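Local coordinates for protein deoxyhypusine synthase, putative (Entamoeba histolytica, PDB 7L9R) that probably acts as a deoxyhypusine synthase, an NAD-dependent enzyme that transfers the aminobutyl group of spermidine to a lysine of eIF5A, at residues F173-Q178 against T232-I237; V265-L268 against V272-H275; R284-A287 against V291-N294. All blocks are in the same frame, centred on the assembly; numbering follows the deposited sequence.

Contact 1: F173-Q178 against T232-I237; sequences FILDIQ and TELNEI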
# COMPACT_ATOMS: atom_id res chain seq x y z
N PHE B 173 -30.22 12.25 24.50
CA PHE B 173 -31.01 11.36 23.66
C PHE B 173 -31.09 9.96 24.25
O PHE B 173 -32.17 9.35 24.28
CB PHE B 173 -30.41 11.34 22.25
CG PHE B 173 -30.90 10.21 21.39
CD1 PHE B 173 -32.14 10.25 20.78
CD2 PHE B 173 -30.08 9.11 21.15
CE1 PHE B 173 -32.58 9.21 19.97
CE2 PHE B 173 -30.50 8.07 20.34
CZ PHE B 173 -31.75 8.12 19.75
N ILE B 174 -29.96 9.43 24.73
CA ILE B 174 -29.96 8.09 25.31
C ILE B 174 -30.86 8.05 26.54
O ILE B 174 -31.63 7.10 26.74
CB ILE B 174 -28.52 7.65 25.62
CG1 ILE B 174 -27.74 7.44 24.33
CG2 ILE B 174 -28.53 6.36 26.44
CD1 ILE B 174 -26.24 7.33 24.51
N LEU B 175 -30.77 9.08 27.38
CA LEU B 175 -31.60 9.13 28.58
C LEU B 175 -33.07 9.34 28.26
O LEU B 175 -33.94 8.83 28.97
CB LEU B 175 -31.10 10.23 29.52
CG LEU B 175 -29.72 10.01 30.13
CD1 LEU B 175 -29.26 11.26 30.87
CD2 LEU B 175 -29.74 8.80 31.06
N ASP B 176 -33.38 10.10 27.20
CA ASP B 176 -34.78 10.30 26.82
C ASP B 176 -35.42 9.00 26.38
O ASP B 176 -36.61 8.78 26.63
CB ASP B 176 -34.91 11.36 25.73
CG ASP B 176 -35.01 12.77 26.29
OD1 ASP B 176 -34.76 12.95 27.51
OD2 ASP B 176 -35.36 13.70 25.53
N ILE B 177 -34.67 8.13 25.70
CA ILE B 177 -35.23 6.85 25.29
C ILE B 177 -35.65 6.05 26.50
O ILE B 177 -36.73 5.44 26.53
CB ILE B 177 -34.22 6.07 24.44
CG1 ILE B 177 -33.98 6.73 23.09
CG2 ILE B 177 -34.67 4.62 24.29
CD1 ILE B 177 -32.93 6.03 22.30
N GLN B 178 -34.82 6.05 27.54
CA GLN B 178 -35.13 5.29 28.75
C GLN B 178 -36.39 5.82 29.43
O GLN B 178 -37.26 5.04 29.84
CB GLN B 178 -33.93 5.33 29.69
CG GLN B 178 -32.84 4.35 29.29
CD GLN B 178 -31.62 4.45 30.18
OE1 GLN B 178 -31.62 5.19 31.16
NE2 GLN B 178 -30.58 3.72 29.83
N THR B 232 -20.99 4.25 27.69
CA THR B 232 -20.07 3.83 28.74
C THR B 232 -20.04 4.85 29.88
O THR B 232 -20.11 4.49 31.06
CB THR B 232 -18.67 3.65 28.16
OG1 THR B 232 -18.67 2.57 27.22
CG2 THR B 232 -17.67 3.35 29.27
N GLU B 233 -19.95 6.14 29.53
CA GLU B 233 -19.90 7.18 30.55
C GLU B 233 -21.22 7.29 31.30
O GLU B 233 -21.23 7.43 32.53
CB GLU B 233 -19.52 8.52 29.91
CG GLU B 233 -18.12 8.51 29.32
CD GLU B 233 -17.78 9.78 28.58
OE1 GLU B 233 -18.67 10.66 28.45
OE2 GLU B 233 -16.62 9.91 28.14
N LEU B 234 -22.35 7.22 30.59
CA LEU B 234 -23.64 7.25 31.26
C LEU B 234 -23.80 6.10 32.23
O LEU B 234 -24.40 6.25 33.30
CB LEU B 234 -24.78 7.23 30.23
CG LEU B 234 -25.25 8.57 29.72
CD1 LEU B 234 -26.28 8.35 28.63
CD2 LEU B 234 -25.86 9.34 30.88
N ASN B 235 -23.29 4.92 31.86
CA ASN B 235 -23.46 3.77 32.72
C ASN B 235 -22.67 3.93 34.01
O ASN B 235 -23.12 3.47 35.07
CB ASN B 235 -23.05 2.49 31.99
CG ASN B 235 -23.60 1.25 32.65
OD1 ASN B 235 -24.80 1.00 32.60
ND2 ASN B 235 -22.73 0.48 33.29
N GLU B 236 -21.52 4.62 33.96
CA GLU B 236 -20.70 4.80 35.15
C GLU B 236 -21.44 5.55 36.24
O GLU B 236 -21.05 5.46 37.41
CB GLU B 236 -19.41 5.54 34.80
N ILE B 237 -22.48 6.31 35.89
CA ILE B 237 -23.34 6.99 36.85
C ILE B 237 -24.59 6.16 37.08
O ILE B 237 -24.74 5.48 38.10
CB ILE B 237 -23.73 8.39 36.35
CG1 ILE B 237 -22.49 9.21 35.99
CG2 ILE B 237 -24.58 9.10 37.39
CD1 ILE B 237 -22.80 10.46 35.20
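L234 inserts its forked end between I174 and L175, one methyl serving each neighbour. Its CD1 approaches the beta-branch of I174, with L234 CD1 lying 3.7 Å from I174 CG2 and 3.8 Å from I174 CB. The second methyl, L234 CD2, meets the isopropyl end of L175, where L175 CD1 and CD2 each lie 3.9 Å from it. L234 crosses both side chains at a slant, its own bond from the helix directed at the opposing segment. I174 presents CG2 because that methyl stands opposite the backbone N, while CG1 takes the place beside the N (chi1 -68°). L175 leaves its helix less directly, and the far half of the side chain does the touching.

The backbones remain well apart, with L175 CA and L234 CA, the nearest pair, 8.6 Å from each other. Helices 160-179 and 226-237 therefore meet here through side chains. Farther back along helix 226-237, F227, C230 and I231 also pack on I174, and V240 touches L234. Polar links flank this apolar seam: E233 makes salt bridges to K167 and K171 of the first helix, and N235 makes a weak hydrogen bond to R251 of the second subunit.

Only methyl and methine groups meet between the two segments, so shape and burial of the hydrocarbon hold them together, while directional bonding is left to the flanking salt bridges and hydrogen bonds.

Contact 2: V265-L268 against V272-H275; sequences VIIL and VMKH
The end of strand 262-268 and the loop that follows it form this contact, the chain doubling back after a three-residue link to lay V272-H275 over the face of the sheet it has just left. I267, whose side chain rises from that face, meets three of the four loop residues. Its CD1 reaches farthest, to 3.6 Å from M273 CG and 3.8 Å from H275 ND1. The other branch, I267 CG2, lies 4.0 Å from V272 CB, these two side chains running past one another in opposite senses. M273 makes its touch near the root of the side chain: with chi1 at 68° its CG sits between the backbone N and the carbonyl carbon, over the I267 methyl, before the chain bends at the thioether.

The six parallel strands follow the 3-2-1-4-5-6 order of a Rossmann-type fold, in keeping with the NAD dependence of the family, and 262-268 is the first strand beyond the central crossover of that order. Its alternating side chains divide between the two faces: I266 turns to the opposite side, against I61 and M64 of helix 51-66, whereas I267 faces the loop.

At the strand's end the contact includes backbone as well, V272 CG2 resting 3.7 Å from L268 O. V272 and M273 extend the apolar patch to V119 on strand 117-120, and on the other side of I267 the H275 imidazole stacks with the ring of Y292 on the adjacent strand 289-294.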
# COMPACT_ATOMS: atom_id res chain seq x y z
N VAL B 265 -24.93 -0.33 -6.38
CA VAL B 265 -24.10 -0.19 -5.18
C VAL B 265 -22.98 0.79 -5.47
O VAL B 265 -22.29 0.68 -6.49
CB VAL B 265 -23.54 -1.55 -4.73
CG1 VAL B 265 -22.51 -1.36 -3.66
CG2 VAL B 265 -24.66 -2.41 -4.19
N ILE B 266 -22.81 1.76 -4.57
CA ILE B 266 -21.75 2.76 -4.64
C ILE B 266 -21.08 2.77 -3.28
O ILE B 266 -21.73 3.05 -2.26
CB ILE B 266 -22.29 4.16 -4.98
CG1 ILE B 266 -23.11 4.12 -6.26
CG2 ILE B 266 -21.13 5.17 -5.12
CD1 ILE B 266 -23.90 5.40 -6.51
N ILE B 267 -19.79 2.44 -3.24
CA ILE B 267 -19.06 2.31 -1.99
C ILE B 267 -17.82 3.20 -2.06
O ILE B 267 -16.98 3.03 -2.94
CB ILE B 267 -18.66 0.86 -1.70
CG1 ILE B 267 -19.91 -0.02 -1.65
CG2 ILE B 267 -17.92 0.77 -0.37
CD1 ILE B 267 -19.61 -1.49 -1.51
N LEU B 268 -17.71 4.12 -1.11
CA LEU B 268 -16.59 5.03 -1.04
C LEU B 268 -15.77 4.67 0.19
O LEU B 268 -16.29 4.69 1.31
CB LEU B 268 -17.07 6.48 -0.96
CG LEU B 268 -18.26 6.82 -1.86
CD1 LEU B 268 -18.75 8.24 -1.58
CD2 LEU B 268 -17.89 6.68 -3.32
N VAL B 272 -16.43 -0.68 4.48
CA VAL B 272 -17.80 -0.25 4.71
C VAL B 272 -18.73 -1.46 4.75
O VAL B 272 -19.11 -1.93 5.82
CB VAL B 272 -18.26 0.75 3.63
CG1 VAL B 272 -19.64 1.30 3.96
CG2 VAL B 272 -17.26 1.87 3.50
N MET B 273 -19.10 -1.97 3.57
CA MET B 273 -20.03 -3.08 3.44
C MET B 273 -19.45 -4.11 2.48
O MET B 273 -18.53 -3.82 1.70
CB MET B 273 -21.42 -2.62 2.96
CG MET B 273 -21.48 -2.09 1.53
SD MET B 273 -23.11 -1.46 1.05
CE MET B 273 -23.98 -2.96 0.60
N LYS B 274 -20.01 -5.31 2.51
CA LYS B 274 -19.51 -6.40 1.69
C LYS B 274 -20.02 -6.23 0.26
O LYS B 274 -21.20 -5.97 0.04
CB LYS B 274 -19.94 -7.75 2.26
N HIS B 275 -19.10 -6.36 -0.71
CA HIS B 275 -19.44 -6.16 -2.12
C HIS B 275 -20.50 -7.14 -2.59
O HIS B 275 -21.37 -6.79 -3.40
CB HIS B 275 -18.18 -6.28 -2.98
CG HIS B 275 -17.15 -5.23 -2.74
ND1 HIS B 275 -17.19 -4.37 -1.66
CD2 HIS B 275 -16.04 -4.88 -3.44
CE1 HIS B 275 -16.16 -3.55 -1.70
NE2 HIS B 275 -15.44 -3.84 -2.77

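Contact 3: R284-A287 against V291-N294; sequences RNEA and VYIN. Unlike the reference sequence in segment 284-287: E286 (reference Gly).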
# COMPACT_ATOMS: atom_id res chain seq x y z
N ARG B 284 -24.87 -15.08 -2.61
CA ARG B 284 -24.17 -13.82 -2.36
C ARG B 284 -23.28 -13.50 -3.56
O ARG B 284 -22.18 -14.03 -3.69
CB ARG B 284 -23.35 -13.92 -1.07
N ASN B 285 -23.77 -12.62 -4.43
CA ASN B 285 -23.05 -12.18 -5.62
C ASN B 285 -23.02 -10.66 -5.66
O ASN B 285 -23.70 -9.97 -4.90
CB ASN B 285 -23.69 -12.73 -6.91
CG ASN B 285 -23.20 -14.12 -7.25
OD1 ASN B 285 -22.00 -14.36 -7.34
ND2 ASN B 285 -24.13 -15.04 -7.45
N GLU B 286 -22.22 -10.13 -6.58
CA GLU B 286 -22.15 -8.69 -6.76
C GLU B 286 -23.51 -8.15 -7.23
O GLU B 286 -24.43 -8.90 -7.57
CB GLU B 286 -21.05 -8.32 -7.75
CG GLU B 286 -19.64 -8.65 -7.26
CD GLU B 286 -18.65 -7.51 -7.51
OE1 GLU B 286 -19.01 -6.54 -8.22
OE2 GLU B 286 -17.52 -7.58 -6.98
N ALA B 287 -23.62 -6.83 -7.22
CA ALA B 287 -24.85 -6.16 -7.60
C ALA B 287 -24.95 -6.07 -9.12
O ALA B 287 -23.98 -6.31 -9.84
CB ALA B 287 -24.93 -4.78 -6.97
N VAL B 291 -20.12 0.49 -8.20
CA VAL B 291 -19.02 1.44 -8.30
C VAL B 291 -18.29 1.43 -6.97
O VAL B 291 -18.90 1.68 -5.92
CB VAL B 291 -19.51 2.85 -8.65
CG1 VAL B 291 -18.36 3.87 -8.56
CG2 VAL B 291 -20.12 2.85 -10.04
N TYR B 292 -16.99 1.14 -7.00
CA TYR B 292 -16.16 1.13 -5.80
C TYR B 292 -15.07 2.18 -5.98
O TYR B 292 -14.37 2.19 -7.00
CB TYR B 292 -15.53 -0.26 -5.57
CG TYR B 292 -16.51 -1.41 -5.61
CD1 TYR B 292 -17.33 -1.70 -4.53
CD2 TYR B 292 -16.60 -2.23 -6.74
CE1 TYR B 292 -18.23 -2.76 -4.57
CE2 TYR B 292 -17.49 -3.30 -6.78
CZ TYR B 292 -18.30 -3.56 -5.70
OH TYR B 292 -19.19 -4.62 -5.75
N ILE B 293 -14.93 3.06 -4.99
CA ILE B 293 -13.95 4.15 -5.04
C ILE B 293 -13.19 4.16 -3.73
O ILE B 293 -13.77 4.42 -2.67
CB ILE B 293 -14.62 5.52 -5.27
CG1 ILE B 293 -15.52 5.49 -6.50
CG2 ILE B 293 -13.57 6.61 -5.40
CD1 ILE B 293 -16.28 6.78 -6.72
N ASN B 294 -11.88 3.92 -3.79
CA ASN B 294 -11.03 4.07 -2.62
C ASN B 294 -9.58 4.14 -3.05
O ASN B 294 -9.23 3.86 -4.20
CB ASN B 294 -11.25 2.94 -1.61
CG ASN B 294 -11.13 1.57 -2.23
OD1 ASN B 294 -10.03 1.12 -2.54
ND2 ASN B 294 -12.26 0.90 -2.40
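The backbones of R284-A287 and V291-N294 are both largely extended but stand far apart, the CA atoms of E286 and Y292 being 11.5 Å from each other. R284 and N285 form the short strand that pairs antiparallel with 277-278, E286 and A287 lead away from it, and V291-N294 runs within the parallel sheet. Two long side chains bridge the gap between them.

E286, which stands where the reference sequence has glycine, and Y292 each direct their side chain at the opposing segment and cross at a slant. The tyrosine hydroxyl donates a weak hydrogen bond to the carboxylate, with Y292 OH 3.1 Å from E286 OE1. Seen from the phenol the placement is good: the acceptor lies at the ring edge, in the ring plane, and the angle at Y292 OH between Y292 CZ and E286 OE1 is 117°. Seen from the carboxylate it is poor, because Y292 OH stands well above the carboxylate plane and only 3.4 Å from E286 CD. The two planes are turned 77° from each other. A bend in the glutamate at chi2, -135°, brings the carboxylate across the end of the ring.

I267 packs against the Y292 ring, while E286 also touches H276, S321 and N323. With the hydroxyl above the carboxylate rather than in its plane, the attraction is probably mostly that of a dipole for a nearby charge, which would account for the bond being weak.

Overall arrangement
Contacts 2 and 3 belong to the Rossmann-type sheet, their centres about 6 Å apart, whereas contact 1 lies on peripheral helices, with its centre about 32 Å from that of contact 2 and 38 Å from that of contact 3. The two sheet contacts share neighbouring strands: V265 O and I267 O probably accept hydrogen bonds from V291 N and I293 N. Contact 1 is buried and purely apolar, contact 2, the largest, is mainly apolar, its strand residues buried and its loop residues partly exposed, and contact 3, the smallest, rests on a single weak polar bond.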